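Side-chain contact in VP5 (Halorubrum pleomorphic virus 6, PDB 6QGL), which is a viral envelope protein that probably mediates fusion of the viral membrane with that of its haloarchaeal host: residues A[128-133]-A[225-230]. Numbering follows the deposited sequence.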
ATOM      1  N   ARG A 128      -5.118 -17.931  -4.130  1.00 50.85           N
ATOM      2  CA  ARG A 128      -5.466 -18.561  -5.415  1.00 51.13           C
ATOM      3  C   ARG A 128      -4.266 -18.558  -6.343  1.00 54.18           C
ATOM      4  O   ARG A 128      -4.084 -19.514  -7.097  1.00 54.61           O
ATOM      5  CB  ARG A 128      -6.618 -17.827  -6.120  1.00 51.96           C
ATOM      6  CG  ARG A 128      -7.988 -18.305  -5.710  1.00 61.24           C
ATOM      7  CD  ARG A 128      -9.079 -17.985  -6.730  1.00 70.64           C
ATOM      8  NE  ARG A 128      -9.393 -16.557  -6.899  1.00 77.43           N
ATOM      9  CZ  ARG A 128     -10.209 -15.862  -6.113  1.00 85.92           C
ATOM     10  NH1 ARG A 128     -10.408 -14.571  -6.330  1.00 73.06           N
ATOM     11  NH2 ARG A 128     -10.799 -16.445  -5.080  1.00 68.88           N
ATOM     12  N   GLU A 129      -3.469 -17.467  -6.307  1.00 49.59           N
ATOM     13  CA  GLU A 129      -2.259 -17.294  -7.108  1.00 49.54           C
ATOM     14  C   GLU A 129      -1.233 -18.342  -6.711  1.00 53.38           C
ATOM     15  O   GLU A 129      -0.683 -18.992  -7.596  1.00 53.67           O
ATOM     16  CB  GLU A 129      -1.689 -15.878  -6.947  1.00 50.77           C
ATOM     17  CG  GLU A 129      -0.477 -15.577  -7.812  1.00 58.34           C
ATOM     18  CD  GLU A 129       0.099 -14.194  -7.591  1.00 72.47           C
ATOM     19  OE1 GLU A 129       0.513 -13.899  -6.447  1.00 65.70           O
ATOM     20  OE2 GLU A 129       0.135 -13.405  -8.562  1.00 62.50           O
ATOM     21  N   LEU A 130      -1.006 -18.537  -5.390  1.00 49.49           N
ATOM     22  CA  LEU A 130      -0.069 -19.547  -4.892  1.00 49.47           C
ATOM     23  C   LEU A 130      -0.435 -20.926  -5.435  1.00 54.75           C
ATOM     24  O   LEU A 130       0.453 -21.634  -5.902  1.00 55.10           O
ATOM     25  CB  LEU A 130       0.030 -19.555  -3.353  1.00 49.18           C
ATOM     26  CG  LEU A 130       0.955 -20.617  -2.716  1.00 54.01           C
ATOM     27  CD1 LEU A 130       2.394 -20.500  -3.216  1.00 54.46           C
ATOM     28  CD2 LEU A 130       0.926 -20.536  -1.219  1.00 56.23           C
ATOM     29  N   GLU A 131      -1.742 -21.268  -5.434  1.00 51.65           N
ATOM     30  CA  GLU A 131      -2.241 -22.530  -5.978  1.00 52.26           C
ATOM     31  C   GLU A 131      -1.948 -22.637  -7.475  1.00 56.75           C
ATOM     32  O   GLU A 131      -1.500 -23.693  -7.927  1.00 57.17           O
ATOM     33  CB  GLU A 131      -3.747 -22.692  -5.701  1.00 54.08           C
ATOM     34  CG  GLU A 131      -4.321 -24.040  -6.129  1.00 66.36           C
ATOM     35  CD  GLU A 131      -3.748 -25.276  -5.455  1.00 86.24           C
ATOM     36  OE1 GLU A 131      -3.078 -25.135  -4.409  1.00 89.80           O
ATOM     37  OE2 GLU A 131      -3.976 -26.393  -5.971  1.00 74.04           O
ATOM     38  N   ALA A 132      -2.177 -21.542  -8.233  1.00 53.22           N
ATOM     39  CA  ALA A 132      -1.919 -21.490  -9.676  1.00 53.59           C
ATOM     40  C   ALA A 132      -0.423 -21.659  -9.961  1.00 56.95           C
ATOM     41  O   ALA A 132      -0.060 -22.338 -10.924  1.00 57.29           O
ATOM     42  CB  ALA A 132      -2.427 -20.183 -10.264  1.00 54.64           C
ATOM     43  N   MET A 133       0.437 -21.067  -9.102  1.00 52.40           N
ATOM     44  CA  MET A 133       1.898 -21.158  -9.191  1.00 52.03           C
ATOM     45  C   MET A 133       2.344 -22.584  -8.860  1.00 55.06           C
ATOM     46  O   MET A 133       3.208 -23.126  -9.547  1.00 54.71           O
ATOM     47  CB  MET A 133       2.573 -20.137  -8.261  1.00 54.00           C
ATOM     48  CG  MET A 133       2.400 -18.699  -8.712  1.00 57.87           C
ATOM     49  SD  MET A 133       3.545 -17.538  -7.925  1.00 62.09           S
ATOM     50  CE  MET A 133       2.782 -17.341  -6.329  1.00 57.84           C
ATOM     51  N   GLN A 225       9.469 -13.555   2.408  1.00 58.83           N
ATOM     52  CA  GLN A 225       8.439 -14.063   3.311  1.00 57.42           C
ATOM     53  C   GLN A 225       7.155 -13.297   3.035  1.00 60.04           C
ATOM     54  O   GLN A 225       7.153 -12.069   3.104  1.00 60.47           O
ATOM     55  CB  GLN A 225       8.843 -13.891   4.788  1.00 59.85           C
ATOM     56  CG  GLN A 225      10.022 -14.751   5.236  1.00 71.94           C
ATOM     57  CD  GLN A 225      10.482 -14.499   6.660  1.00 90.83           C
ATOM     58  OE1 GLN A 225      11.407 -15.149   7.150  1.00 86.92           O
ATOM     59  NE2 GLN A 225       9.867 -13.557   7.367  1.00 85.14           N
ATOM     60  N   TYR A 226       6.073 -14.007   2.691  1.00 54.56           N
ATOM     61  CA  TYR A 226       4.772 -13.389   2.432  1.00 52.82           C
ATOM     62  C   TYR A 226       3.656 -14.271   2.982  1.00 55.66           C
ATOM     63  O   TYR A 226       3.960 -15.314   3.563  1.00 55.73           O
ATOM     64  CB  TYR A 226       4.602 -12.992   0.943  1.00 53.36           C
ATOM     65  CG  TYR A 226       4.124 -14.076  -0.001  1.00 54.08           C
ATOM     66  CD1 TYR A 226       4.869 -15.234  -0.209  1.00 56.07           C
ATOM     67  CD2 TYR A 226       2.977 -13.893  -0.773  1.00 53.99           C
ATOM     68  CE1 TYR A 226       4.447 -16.219  -1.100  1.00 55.86           C
ATOM     69  CE2 TYR A 226       2.553 -14.865  -1.677  1.00 54.47           C
ATOM     70  CZ  TYR A 226       3.291 -16.026  -1.838  1.00 61.20           C
ATOM     71  OH  TYR A 226       2.869 -16.984  -2.731  1.00 61.23           O
ATOM     72  N   MET A 227       2.375 -13.831   2.862  1.00 51.37           N
ATOM     73  CA  MET A 227       1.187 -14.511   3.405  1.00 50.35           C
ATOM     74  C   MET A 227       1.302 -14.617   4.930  1.00 54.76           C
ATOM     75  O   MET A 227       0.800 -15.576   5.518  1.00 54.73           O
ATOM     76  CB  MET A 227       1.039 -15.924   2.822  1.00 52.61           C
ATOM     77  CG  MET A 227       0.454 -15.982   1.454  1.00 55.33           C
ATOM     78  SD  MET A 227       0.645 -17.671   0.836  1.00 59.02           S
ATOM     79  CE  MET A 227      -0.597 -18.531   1.810  1.00 55.52           C
ATOM     80  N   LYS A 228       2.003 -13.655   5.558  1.00 51.69           N
ATOM     81  CA  LYS A 228       2.253 -13.625   6.995  1.00 52.15           C
ATOM     82  C   LYS A 228       0.962 -13.459   7.770  1.00 55.57           C
ATOM     83  O   LYS A 228       0.258 -12.462   7.586  1.00 54.71           O
ATOM     84  CB  LYS A 228       3.231 -12.492   7.344  1.00 55.47           C
ATOM     85  CG  LYS A 228       4.700 -12.837   7.149  1.00 63.54           C
ATOM     86  CD  LYS A 228       5.544 -11.590   7.137  1.00 72.95           C
ATOM     87  CE  LYS A 228       6.948 -11.818   7.617  1.00 86.57           C
ATOM     88  NZ  LYS A 228       7.743 -10.563   7.564  1.00 98.15           N
ATOM     89  N   PHE A 229       0.638 -14.446   8.627  1.00 52.38           N
ATOM     90  CA  PHE A 229      -0.563 -14.378   9.456  1.00 51.85           C
ATOM     91  C   PHE A 229      -0.499 -13.164  10.378  1.00 55.83           C
ATOM     92  O   PHE A 229      -1.503 -12.485  10.530  1.00 54.92           O
ATOM     93  CB  PHE A 229      -0.777 -15.667  10.265  1.00 54.35           C
ATOM     94  CG  PHE A 229      -1.882 -15.558  11.293  1.00 56.07           C
ATOM     95  CD1 PHE A 229      -3.216 -15.678  10.919  1.00 58.23           C
ATOM     96  CD2 PHE A 229      -1.588 -15.302  12.628  1.00 59.41           C
ATOM     97  CE1 PHE A 229      -4.235 -15.560  11.864  1.00 59.50           C
ATOM     98  CE2 PHE A 229      -2.610 -15.184  13.574  1.00 62.44           C
ATOM     99  CZ  PHE A 229      -3.926 -15.334  13.189  1.00 59.65           C
ATOM    100  N   SER A 230       0.675 -12.889  10.977  1.00 53.39           N
ATOM    101  CA  SER A 230       0.887 -11.749  11.869  1.00 54.03           C
ATOM    102  C   SER A 230       0.557 -10.413  11.182  1.00 57.74           C
ATOM    103  O   SER A 230      -0.018  -9.537  11.824  1.00 57.04           O
ATOM    104  CB  SER A 230       2.312 -11.745  12.412  1.00 58.68           C
ATOM    105  OG  SER A 230       3.263 -11.422  11.410  1.00 66.49           O
TER
HETATM  106  O   HOH W   1       0.735 -15.525  -4.278  1.00 55.32           O
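Tyr-226 sets its phenol oxygen against two apolar side chains of helix 97-140: OH lies 3.6 Å from Leu-130 CD1 and equally 3.6 Å from Met-133 CE. The other Leu-130 methyl, CD2, touches the thioether of Met-227, 3.5 Å from SD, the two side chains crossing at about a right angle. Leu-130 thus splits its fork, one branch on the phenol end and the other on the sulfur. Its CG stands opposite the backbone N (chi1 178°), which carries both methyls out from the helix toward 225-230. Met-133, bent at chi3 (-78°), brings CE to the hydroxyl from the direction facing Tyr-226. Within the second segment, Met-227 CG lies 3.9 Å above one face of the Tyr-226 ring, toward its rim.

No direct hydrogen bond joins the segments; a single water does so instead. The Tyr-226 hydroxyl donates to this water, which lies at the ring edge, in its plane, with the water O 3.0 Å from Tyr-226 OH; the water donates in turn to Glu-129 OE1 at 2.7 Å. It thus gives the buried hydroxyl a polar partner beside the Leu-130 and Met-133 methyls. Glu-129 OE1 also forms a salt bridge with Arg-57, a second partner that should favour the charged carboxylate.

Pairing of Tyr-226 with Asn-219 in the small hairpin 219-221/224-226 fixes the backbone from which the ring projects, and Tyr-204 OH bonds to Met-227 O. The contact packs the end of this hairpin, just before helix 229-257, against helix 97-140, with Val-54 of helix 43-66 touching Met-133 and Tyr-226, and Phe-186 of strand 180-189 touching Leu-130 and Met-227.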